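PDB 2R7L: 5-formaminoimidazole-4-carboxamide-1-(beta)-D-ribofuranosyl 5'-monophosphate synthetase from Methanocaldococcus jannaschii, which catalyses the ATP- and formate-dependent formylation of AICAR to FAICAR without folates, a step of de novo purine biosynthesis, as a homohexameric ATP-grasp ligase. Local coordinates for residues I21-H27 against I88-S94; T205-Y211 against F294-C300; L223-R228 against D316-F322. All blocks are in the same frame, centred on the assembly; numbering follows the deposited sequence.

Interaction 1: residues I21-H27 against I88-S94; sequences IATLGSH and IVVPHGS. With AMZ (aminoimidazole 4-carboxamide ribonucleotide), chain F.
Residues 21-27 and 88-94 run parallel, 9° apart. Ile21 pairs with Ile88 and Ala22 with Val89 as parallel bridges (CA-CA 5.1 and 4.7 Å), with Ala22 N to Ile88 O at 3.0 Å and Val90 N to Ala22 O at 2.8 Å. Beta-branched Ile21 and Ile88 point to one face, Ala22 and Val89 to the other, Ala22 CB 4.4 Å from Val89 CG2.

Past the last bridge, side chains bond: Thr23 OG1 donates to Val90 O (2.6 Å), His92 NE2 (chi1 p) to Leu24 O (2.9 Å), and Ser26 OG to Ser94 OG (3.2 Å).

The His27 and His92 rings are near parallel (19°) but slid apart, centroids 5.1 Å apart; His27 CB covers the His92 face, and Gly93 CA lies 3.8 Å from the His27 centroid, where a CB would clash.

His92 occupies the N-cap position of helix 93-99, where Ser94 OG hydrogen-bonds AMZ OP1 (2.4 Å, very short): a Rossmann-like sheet's C-terminal end and the following helix contribute to the AICAR phosphate site.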
# COMPACT_ATOMS: atom_id res chain seq x y z
N ILE A 21 -13.15 -17.16 -12.64
CA ILE A 21 -14.20 -16.21 -12.96
C ILE A 21 -14.12 -15.90 -14.44
O ILE A 21 -13.05 -15.56 -14.95
CB ILE A 21 -14.10 -14.92 -12.13
CG1 ILE A 21 -14.52 -15.21 -10.69
CG2 ILE A 21 -14.96 -13.80 -12.74
CD1 ILE A 21 -14.31 -14.06 -9.73
N ALA A 22 -15.24 -16.07 -15.13
CA ALA A 22 -15.28 -15.81 -16.56
C ALA A 22 -16.33 -14.75 -16.95
O ALA A 22 -17.32 -14.53 -16.23
CB ALA A 22 -15.53 -17.10 -17.33
N THR A 23 -16.10 -14.12 -18.09
CA THR A 23 -17.03 -13.14 -18.63
C THR A 23 -16.63 -12.89 -20.07
O THR A 23 -15.54 -13.29 -20.50
CB THR A 23 -17.00 -11.82 -17.82
OG1 THR A 23 -18.24 -11.12 -17.98
CG2 THR A 23 -15.85 -10.94 -18.27
N LEU A 24 -17.52 -12.26 -20.83
CA LEU A 24 -17.21 -11.91 -22.22
C LEU A 24 -16.41 -10.62 -22.25
O LEU A 24 -16.68 -9.69 -21.49
CB LEU A 24 -18.51 -11.77 -23.04
CG LEU A 24 -18.43 -11.09 -24.41
CD1 LEU A 24 -17.66 -11.94 -25.40
CD2 LEU A 24 -19.82 -10.77 -24.95
N GLY A 25 -15.43 -10.56 -23.15
CA GLY A 25 -14.54 -9.42 -23.23
C GLY A 25 -15.17 -8.17 -23.83
O GLY A 25 -14.90 -7.82 -24.97
N SER A 26 -15.97 -7.48 -23.02
CA SER A 26 -16.63 -6.26 -23.45
C SER A 26 -17.41 -5.66 -22.29
O SER A 26 -17.46 -6.25 -21.21
CB SER A 26 -17.61 -6.55 -24.60
OG SER A 26 -18.13 -5.34 -25.13
N HIS A 27 -18.03 -4.51 -22.54
CA HIS A 27 -18.96 -3.88 -21.60
C HIS A 27 -18.29 -3.37 -20.32
O HIS A 27 -18.05 -2.17 -20.19
CB HIS A 27 -20.10 -4.82 -21.24
CG HIS A 27 -21.24 -4.14 -20.55
ND1 HIS A 27 -21.44 -4.23 -19.19
CD2 HIS A 27 -22.24 -3.36 -21.03
CE1 HIS A 27 -22.51 -3.53 -18.86
NE2 HIS A 27 -23.02 -2.99 -19.96
N ILE A 88 -17.28 -19.60 -12.94
CA ILE A 88 -18.53 -18.90 -12.64
C ILE A 88 -18.56 -17.68 -13.54
O ILE A 88 -17.67 -16.82 -13.48
CB ILE A 88 -18.59 -18.44 -11.18
CG1 ILE A 88 -18.53 -19.64 -10.23
CG2 ILE A 88 -19.85 -17.59 -10.93
CD1 ILE A 88 -18.53 -19.24 -8.76
N VAL A 89 -19.59 -17.59 -14.39
CA VAL A 89 -19.72 -16.48 -15.33
C VAL A 89 -20.34 -15.25 -14.67
O VAL A 89 -21.35 -15.34 -13.98
CB VAL A 89 -20.56 -16.86 -16.56
CG1 VAL A 89 -20.89 -15.63 -17.40
CG2 VAL A 89 -19.83 -17.90 -17.40
N VAL A 90 -19.71 -14.10 -14.89
CA VAL A 90 -20.28 -12.82 -14.44
C VAL A 90 -20.98 -12.16 -15.64
O VAL A 90 -20.33 -11.80 -16.62
CB VAL A 90 -19.22 -11.89 -13.82
CG1 VAL A 90 -19.81 -10.52 -13.49
CG2 VAL A 90 -18.62 -12.53 -12.57
N PRO A 91 -22.31 -12.03 -15.56
CA PRO A 91 -23.07 -11.52 -16.69
C PRO A 91 -23.02 -10.00 -16.79
O PRO A 91 -22.90 -9.30 -15.78
CB PRO A 91 -24.49 -11.98 -16.37
CG PRO A 91 -24.55 -11.95 -14.88
CD PRO A 91 -23.17 -12.35 -14.40
N HIS A 92 -23.12 -9.51 -18.02
CA HIS A 92 -23.21 -8.08 -18.26
C HIS A 92 -23.94 -7.77 -19.59
O HIS A 92 -24.25 -8.68 -20.37
CB HIS A 92 -21.83 -7.43 -18.23
CG HIS A 92 -20.87 -7.98 -19.24
ND1 HIS A 92 -21.15 -8.02 -20.58
CD2 HIS A 92 -19.62 -8.48 -19.10
CE1 HIS A 92 -20.11 -8.53 -21.23
NE2 HIS A 92 -19.17 -8.82 -20.35
N GLY A 93 -24.18 -6.49 -19.82
CA GLY A 93 -24.92 -6.01 -21.00
C GLY A 93 -24.60 -6.69 -22.31
O GLY A 93 -25.49 -7.25 -22.95
N SER A 94 -23.33 -6.65 -22.71
CA SER A 94 -22.90 -7.22 -23.99
C SER A 94 -23.06 -8.73 -24.02
O SER A 94 -23.28 -9.30 -25.09
CB SER A 94 -21.44 -6.88 -24.28
OG SER A 94 -21.26 -5.49 -24.47
O5 AMZ F . -20.51 3.03 -20.54
C6 AMZ F . -21.72 2.79 -20.42
N2 AMZ F . -22.54 3.47 -19.62
C3A AMZ F . -22.37 1.68 -21.21
C7A AMZ F . -23.72 1.37 -21.27
N3 AMZ F . -24.72 1.99 -20.64
N1 AMZ F . -21.72 0.83 -22.00
C5 AMZ F . -22.64 0.01 -22.53
N AMZ F . -23.85 0.34 -22.09
C1 AMZ F . -25.13 -0.34 -22.43
C2 AMZ F . -25.78 0.23 -23.69
C3 AMZ F . -25.41 -0.77 -24.77
O2 AMZ F . -26.49 -0.90 -25.69
O1 AMZ F . -27.19 0.24 -23.49
O AMZ F . -24.75 -1.69 -22.72
C AMZ F . -25.30 -2.08 -23.98
C4 AMZ F . -24.30 -3.05 -24.62
O3 AMZ F . -23.02 -2.43 -24.75
P AMZ F . -22.19 -2.62 -26.08
OP1 AMZ F . -21.73 -4.02 -26.34
O4 AMZ F . -23.10 -2.11 -27.30
OP2 AMZ F . -20.93 -1.61 -26.00

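Interaction 2: residues T205-Y211 against F294-C300; sequences TNFCIHY and FCLQSLC. With ATP (adenosine-5'-triphosphate), chain E.
Two neighbouring inner strands of the ATP-grasp antiparallel sheet pair throughout residues 205-211 and 294-300, axes 4.6 Å apart and directions at 153°. Thr205, Phe207, Ile209 and Tyr211 form hydrogen-bonded pairs with Cys300, Ser298, Leu296 and Phe294; Asn206, Cys208 and His210 form non-hydrogen-bonded pairs with Leu299, Gln297 and Cys295. Bonds include Ile209 N to Leu296 O (2.8 Å) and Tyr211 N to Phe294 O (2.7 Å).

On the face of Phe207, Ile209 and Tyr211, the Phe294 ring (chi1 p) offers its face to Tyr211 CB (3.6 Å to the centroid); the two ring planes lie at 7° but slid apart. Leu296 CG fills the space beside Tyr211 CE2 (3.8 Å). Small Ser298 and Cys300 fit beside Phe207, CE2 to Cys300 CB being 3.8 Å, and Ser298 OG bonds Phe207 O (2.8 Å).

On the other face, that of Cys208 and Gln297, Cys208 CB nests against Cys295 SG (4.1 Å), and Leu299 CD1 touches ATP C2 (3.6 Å). Gln297, a predicted magnesium ligand, donates from NE2 to ATP O1B at 2.9 Å.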
# COMPACT_ATOMS: atom_id res chain seq x y z
N THR A 205 -30.04 16.79 -13.04
CA THR A 205 -28.68 16.29 -13.10
C THR A 205 -28.67 14.76 -13.08
O THR A 205 -29.35 14.15 -12.27
CB THR A 205 -27.86 16.87 -11.94
OG1 THR A 205 -28.67 16.93 -10.76
CG2 THR A 205 -27.40 18.27 -12.26
N ASN A 206 -27.90 14.16 -13.99
CA ASN A 206 -27.79 12.71 -14.08
C ASN A 206 -26.88 12.08 -13.03
O ASN A 206 -25.70 12.45 -12.88
CB ASN A 206 -27.30 12.32 -15.47
CG ASN A 206 -27.26 10.81 -15.67
OD1 ASN A 206 -26.39 10.31 -16.38
ND2 ASN A 206 -28.20 10.09 -15.07
N PHE A 207 -27.44 11.13 -12.29
CA PHE A 207 -26.68 10.30 -11.37
C PHE A 207 -27.07 8.86 -11.65
O PHE A 207 -28.18 8.46 -11.34
CB PHE A 207 -27.05 10.62 -9.92
CG PHE A 207 -26.66 12.00 -9.49
CD1 PHE A 207 -25.39 12.25 -9.00
CD2 PHE A 207 -27.56 13.06 -9.57
CE1 PHE A 207 -25.02 13.52 -8.59
CE2 PHE A 207 -27.20 14.33 -9.16
CZ PHE A 207 -25.92 14.56 -8.67
N CYS A 208 -26.17 8.11 -12.28
CA CYS A 208 -26.33 6.67 -12.40
C CYS A 208 -25.68 6.05 -11.17
O CYS A 208 -24.46 6.06 -11.02
CB CYS A 208 -25.71 6.16 -13.70
SG CYS A 208 -26.32 7.00 -15.21
N ILE A 209 -26.52 5.53 -10.28
CA ILE A 209 -26.07 5.07 -8.97
C ILE A 209 -25.85 3.56 -8.95
O ILE A 209 -26.76 2.77 -9.24
CB ILE A 209 -27.10 5.47 -7.89
CG1 ILE A 209 -27.36 6.98 -7.96
CG2 ILE A 209 -26.60 5.07 -6.51
CD1 ILE A 209 -28.68 7.44 -7.36
N HIS A 210 -24.62 3.17 -8.64
CA HIS A 210 -24.26 1.75 -8.68
C HIS A 210 -24.28 1.15 -7.27
O HIS A 210 -23.49 1.52 -6.40
CB HIS A 210 -22.92 1.56 -9.38
CG HIS A 210 -22.83 2.28 -10.70
ND1 HIS A 210 -23.23 1.72 -11.89
CD2 HIS A 210 -22.39 3.53 -11.00
CE1 HIS A 210 -23.04 2.59 -12.87
NE2 HIS A 210 -22.53 3.69 -12.35
N TYR A 211 -25.22 0.23 -7.06
CA TYR A 211 -25.37 -0.42 -5.76
C TYR A 211 -24.84 -1.85 -5.83
O TYR A 211 -24.63 -2.41 -6.91
CB TYR A 211 -26.84 -0.49 -5.33
CG TYR A 211 -27.61 0.80 -5.26
CD1 TYR A 211 -27.88 1.40 -4.03
CD2 TYR A 211 -28.13 1.41 -6.41
CE1 TYR A 211 -28.62 2.57 -3.95
CE2 TYR A 211 -28.86 2.59 -6.33
CZ TYR A 211 -29.10 3.15 -5.10
OH TYR A 211 -29.82 4.31 -5.01
N PHE A 294 -26.45 -3.73 -9.02
CA PHE A 294 -27.59 -3.13 -9.72
C PHE A 294 -27.48 -1.61 -9.73
O PHE A 294 -26.85 -1.01 -8.85
CB PHE A 294 -28.94 -3.59 -9.13
CG PHE A 294 -29.25 -3.03 -7.77
CD1 PHE A 294 -29.93 -1.84 -7.63
CD2 PHE A 294 -28.89 -3.73 -6.63
CE1 PHE A 294 -30.24 -1.33 -6.37
CE2 PHE A 294 -29.20 -3.23 -5.36
CZ PHE A 294 -29.88 -2.04 -5.24
N CYS A 295 -28.10 -1.00 -10.73
CA CYS A 295 -27.94 0.42 -11.00
C CYS A 295 -29.29 1.11 -11.14
O CYS A 295 -30.18 0.60 -11.83
CB CYS A 295 -27.13 0.59 -12.28
SG CYS A 295 -26.89 2.29 -12.84
N LEU A 296 -29.44 2.24 -10.46
CA LEU A 296 -30.57 3.15 -10.71
C LEU A 296 -30.07 4.34 -11.52
O LEU A 296 -29.20 5.09 -11.07
CB LEU A 296 -31.20 3.64 -9.41
CG LEU A 296 -31.93 2.58 -8.57
CD1 LEU A 296 -32.64 3.22 -7.42
CD2 LEU A 296 -32.90 1.77 -9.41
N GLN A 297 -30.62 4.50 -12.72
CA GLN A 297 -30.24 5.62 -13.59
C GLN A 297 -31.25 6.74 -13.39
O GLN A 297 -32.40 6.63 -13.80
CB GLN A 297 -30.21 5.18 -15.04
CG GLN A 297 -29.20 4.09 -15.31
CD GLN A 297 -29.56 3.26 -16.51
OE1 GLN A 297 -29.98 2.11 -16.37
NE2 GLN A 297 -29.40 3.83 -17.70
N SER A 298 -30.82 7.82 -12.77
CA SER A 298 -31.76 8.82 -12.31
C SER A 298 -31.44 10.25 -12.73
O SER A 298 -30.36 10.53 -13.25
CB SER A 298 -31.88 8.74 -10.79
OG SER A 298 -30.66 9.09 -10.17
N LEU A 299 -32.40 11.14 -12.51
CA LEU A 299 -32.20 12.55 -12.74
C LEU A 299 -32.68 13.29 -11.50
O LEU A 299 -33.76 13.02 -10.99
CB LEU A 299 -32.96 13.02 -13.98
CG LEU A 299 -32.40 12.52 -15.32
CD1 LEU A 299 -33.44 12.58 -16.44
CD2 LEU A 299 -31.14 13.29 -15.70
N CYS A 300 -31.85 14.19 -11.01
CA CYS A 300 -32.18 14.93 -9.80
C CYS A 300 -32.80 16.26 -10.20
O CYS A 300 -32.14 17.11 -10.79
CB CYS A 300 -30.93 15.15 -8.94
SG CYS A 300 -31.30 15.91 -7.34
PG ATP E . -28.02 3.31 -22.00
O1G ATP E . -27.77 1.83 -21.76
O2G ATP E . -27.95 4.16 -20.75
O3G ATP E . -27.25 3.87 -23.17
PB ATP E . -30.82 3.15 -21.47
O1B ATP E . -30.31 2.64 -20.15
O2B ATP E . -31.87 2.34 -22.20
O3B ATP E . -29.57 3.37 -22.48
PA ATP E . -32.46 5.42 -22.11
O1A ATP E . -33.80 5.34 -21.42
O2A ATP E . -32.28 5.03 -23.55
O3A ATP E . -31.38 4.64 -21.19
O5' ATP E . -31.96 6.93 -21.95
C5' ATP E . -30.93 7.42 -22.79
C4' ATP E . -30.66 8.86 -22.40
O4' ATP E . -31.79 9.69 -22.71
C3' ATP E . -30.42 9.04 -20.91
O3' ATP E . -29.06 8.82 -20.55
C2' ATP E . -30.86 10.47 -20.67
O2' ATP E . -29.79 11.37 -20.94
C1' ATP E . -31.96 10.69 -21.70
N9 ATP E . -33.25 10.45 -21.03
C8 ATP E . -33.85 9.25 -20.91
N7 ATP E . -35.02 9.35 -20.24
C5 ATP E . -35.20 10.65 -19.93
C6 ATP E . -36.23 11.45 -19.24
N6 ATP E . -37.34 10.86 -18.72
N1 ATP E . -36.02 12.77 -19.13
C2 ATP E . -34.92 13.37 -19.63
N3 ATP E . -33.95 12.71 -20.28
C4 ATP E . -34.02 11.37 -20.45

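Interaction 3: residues L223-R228 against D316-F322; sequences LGMDKR and DGGTNSF. With AMZ (aminoimidazole 4-carboxamide ribonucleotide), chain F; ATP (adenosine-5'-triphosphate), chain E.
The meeting point of AICAR and the ATP gamma-phosphate in this ATP-grasp active site is lined by residues 223-228 of strand 219-230 and the loop 316-322, whose residues 317-321 form a 3-10 segment. Arg228, bent by chi1 and chi2 both m, forms a bidentate salt bridge with Asp316, NH1 to OD2 at 2.9 Å and NH2 to OD1 at 2.8 Å; NH1 also bridges to Asp226 OD2 (3.2 Å), gathering both acids into one network. Asp226 OD1 is hydrogen-bonded to His210 NE2.

Asp316 begins an Asx turn, OD2 accepting from Gly318 N (2.7 Å). At Gly318 a CB would strike Asp226, at Gly317 AMZ; glycines therefore fit both places.

Farther along, Leu223 and Gly224 form a classic bulge opposite His210. Bare Gly224 lets the Phe322 ring (chi1 p) lie against it, CA 4.3 Å from the centroid, and a water joins Met225 O (3.1 Å) to Ser321 OG (3.0 Å).

Toward the substrates, Arg228 makes weak bonds to the gamma-phosphate and offers its face to AICAR's amide, NH1 lying 3.2 Å from AMZ N2.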
# COMPACT_ATOMS: atom_id res chain seq x y z
N LEU A 223 -21.63 1.79 -4.16
CA LEU A 223 -20.29 1.60 -4.71
C LEU A 223 -19.76 2.80 -5.48
O LEU A 223 -18.56 3.07 -5.47
CB LEU A 223 -20.23 0.34 -5.59
CG LEU A 223 -19.77 -0.96 -4.91
CD1 LEU A 223 -18.32 -0.84 -4.49
CD2 LEU A 223 -20.63 -1.34 -3.70
N GLY A 224 -20.65 3.52 -6.15
CA GLY A 224 -20.24 4.69 -6.92
C GLY A 224 -21.31 5.25 -7.83
O GLY A 224 -22.46 4.79 -7.84
N MET A 225 -20.93 6.27 -8.62
CA MET A 225 -21.88 6.98 -9.47
C MET A 225 -21.16 7.57 -10.66
O MET A 225 -20.00 8.00 -10.54
CB MET A 225 -22.53 8.15 -8.70
CG MET A 225 -23.22 7.79 -7.40
SD MET A 225 -23.92 9.29 -6.67
CE MET A 225 -24.64 8.63 -5.16
N ASP A 226 -21.86 7.63 -11.79
CA ASP A 226 -21.36 8.32 -12.98
C ASP A 226 -22.49 9.12 -13.62
O ASP A 226 -23.67 8.92 -13.32
CB ASP A 226 -20.81 7.32 -14.00
CG ASP A 226 -21.91 6.48 -14.66
OD1 ASP A 226 -22.46 5.59 -13.97
OD2 ASP A 226 -22.22 6.69 -15.86
N LYS A 227 -22.11 10.05 -14.48
CA LYS A 227 -23.08 10.68 -15.37
C LYS A 227 -22.71 10.28 -16.80
O LYS A 227 -21.53 10.14 -17.13
CB LYS A 227 -23.12 12.20 -15.19
CG LYS A 227 -21.94 12.96 -15.73
CD LYS A 227 -22.26 14.44 -15.84
CE LYS A 227 -21.23 15.15 -16.67
NZ LYS A 227 -21.70 16.49 -17.12
N ARG A 228 -23.73 10.06 -17.62
CA ARG A 228 -23.52 9.57 -18.98
C ARG A 228 -22.88 10.64 -19.85
O ARG A 228 -23.07 11.84 -19.63
CB ARG A 228 -24.84 9.16 -19.62
CG ARG A 228 -25.63 8.13 -18.85
CD ARG A 228 -24.80 6.87 -18.65
NE ARG A 228 -25.64 5.68 -18.60
CZ ARG A 228 -25.37 4.60 -17.88
NH1 ARG A 228 -24.28 4.55 -17.14
NH2 ARG A 228 -26.20 3.56 -17.91
N ASP A 316 -23.91 -2.32 -14.47
CA ASP A 316 -24.08 -1.26 -15.47
C ASP A 316 -22.73 -0.75 -15.99
O ASP A 316 -21.74 -0.70 -15.25
CB ASP A 316 -24.89 -0.10 -14.87
CG ASP A 316 -25.04 1.07 -15.83
OD1 ASP A 316 -26.08 1.15 -16.51
OD2 ASP A 316 -24.11 1.91 -15.92
N GLY A 317 -22.71 -0.36 -17.26
CA GLY A 317 -21.47 0.08 -17.92
C GLY A 317 -20.75 1.23 -17.24
O GLY A 317 -19.55 1.40 -17.40
N GLY A 318 -21.49 2.03 -16.48
CA GLY A 318 -20.92 3.21 -15.84
C GLY A 318 -19.94 2.92 -14.70
O GLY A 318 -19.26 3.84 -14.23
N THR A 319 -19.90 1.67 -14.25
CA THR A 319 -18.94 1.25 -13.23
C THR A 319 -17.51 1.38 -13.75
O THR A 319 -16.56 1.38 -12.97
CB THR A 319 -19.17 -0.21 -12.76
OG1 THR A 319 -19.28 -1.06 -13.89
CG2 THR A 319 -20.43 -0.32 -11.91
N ASN A 320 -17.37 1.51 -15.06
CA ASN A 320 -16.07 1.72 -15.66
C ASN A 320 -15.43 3.04 -15.21
O ASN A 320 -14.21 3.17 -15.23
CB ASN A 320 -16.14 1.63 -17.19
CG ASN A 320 -16.53 0.24 -17.67
OD1 ASN A 320 -16.27 -0.76 -17.00
ND2 ASN A 320 -17.17 0.17 -18.84
N SER A 321 -16.24 4.00 -14.78
CA SER A 321 -15.70 5.28 -14.33
C SER A 321 -14.86 5.16 -13.05
O SER A 321 -14.01 6.01 -12.80
CB SER A 321 -16.82 6.32 -14.14
OG SER A 321 -17.75 5.89 -13.16
N PHE A 322 -15.10 4.12 -12.24
CA PHE A 322 -14.28 3.86 -11.05
C PHE A 322 -13.57 2.50 -11.05
O PHE A 322 -13.66 1.74 -10.08
CB PHE A 322 -15.05 4.12 -9.74
CG PHE A 322 -16.30 3.30 -9.57
CD1 PHE A 322 -17.44 3.56 -10.32
CD2 PHE A 322 -16.35 2.27 -8.64
CE1 PHE A 322 -18.59 2.82 -10.15
CE2 PHE A 322 -17.49 1.52 -8.47
CZ PHE A 322 -18.62 1.79 -9.23
O5 AMZ F . -20.51 3.03 -20.54
C6 AMZ F . -21.72 2.79 -20.42
N2 AMZ F . -22.54 3.47 -19.62
C3A AMZ F . -22.37 1.68 -21.21
C7A AMZ F . -23.72 1.37 -21.27
N3 AMZ F . -24.72 1.99 -20.64
N1 AMZ F . -21.72 0.83 -22.00
C5 AMZ F . -22.64 0.01 -22.53
N AMZ F . -23.85 0.34 -22.09
C1 AMZ F . -25.13 -0.34 -22.43
C2 AMZ F . -25.78 0.23 -23.69
C3 AMZ F . -25.41 -0.77 -24.77
O2 AMZ F . -26.49 -0.90 -25.69
O1 AMZ F . -27.19 0.24 -23.49
O AMZ F . -24.75 -1.69 -22.72
C AMZ F . -25.30 -2.08 -23.98
C4 AMZ F . -24.30 -3.05 -24.62
O3 AMZ F . -23.02 -2.43 -24.75
P AMZ F . -22.19 -2.62 -26.08
OP1 AMZ F . -21.73 -4.02 -26.34
O4 AMZ F . -23.10 -2.11 -27.30
OP2 AMZ F . -20.93 -1.61 -26.00
PG ATP E . -28.02 3.31 -22.00
O1G ATP E . -27.77 1.83 -21.76
O2G ATP E . -27.95 4.16 -20.75
O3G ATP E . -27.25 3.87 -23.17
PB ATP E . -30.82 3.15 -21.47
O1B ATP E . -30.31 2.64 -20.15
O2B ATP E . -31.87 2.34 -22.20
O3B ATP E . -29.57 3.37 -22.48
PA ATP E . -32.46 5.42 -22.11
O1A ATP E . -33.80 5.34 -21.42
O2A ATP E . -32.28 5.03 -23.55
O3A ATP E . -31.38 4.64 -21.19
O5' ATP E . -31.96 6.93 -21.95
C5' ATP E . -30.93 7.42 -22.79
C4' ATP E . -30.66 8.86 -22.40
O4' ATP E . -31.79 9.69 -22.71
C3' ATP E . -30.42 9.04 -20.91
O3' ATP E . -29.06 8.82 -20.55
C2' ATP E . -30.86 10.47 -20.67
O2' ATP E . -29.79 11.37 -20.94
C1' ATP E . -31.96 10.69 -21.70
N9 ATP E . -33.25 10.45 -21.03
C8 ATP E . -33.85 9.25 -20.91
N7 ATP E . -35.02 9.35 -20.24
C5 ATP E . -35.20 10.65 -19.93
C6 ATP E . -36.23 11.45 -19.24
N6 ATP E . -37.34 10.86 -18.72
N1 ATP E . -36.02 12.77 -19.13
C2 ATP E . -34.92 13.37 -19.63
N3 ATP E . -33.95 12.71 -20.28
C4 ATP E . -34.02 11.37 -20.45
O HOH W 1 -17.05 7.17 -10.58

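In the fold
All three contacts contribute residues to the AICAR and ATP site, interaction 1 from the Rossmann-like part, interactions 2 and 3 from the ATP-grasp sheet and the loop against it. Interaction 1 holds the AICAR phosphate end and interaction 3 meets the base amide, their centres about 17 Å apart. They join directly where His27 O accepts from Asn320 ND2 (2.8 Å). Interactions 2 and 3, centres about 9 Å apart, are linked by His210 N to Gly224 O (2.8 Å) and His210 NE2 to Asp226 OD1 (2.5 Å); both touch ATP, Arg228 only weakly, and Gln297 NE2 packs 3.2 Å from Arg228 NH2. Interactions 1 and 2 do not touch, their nearest atoms being about 9 Å apart.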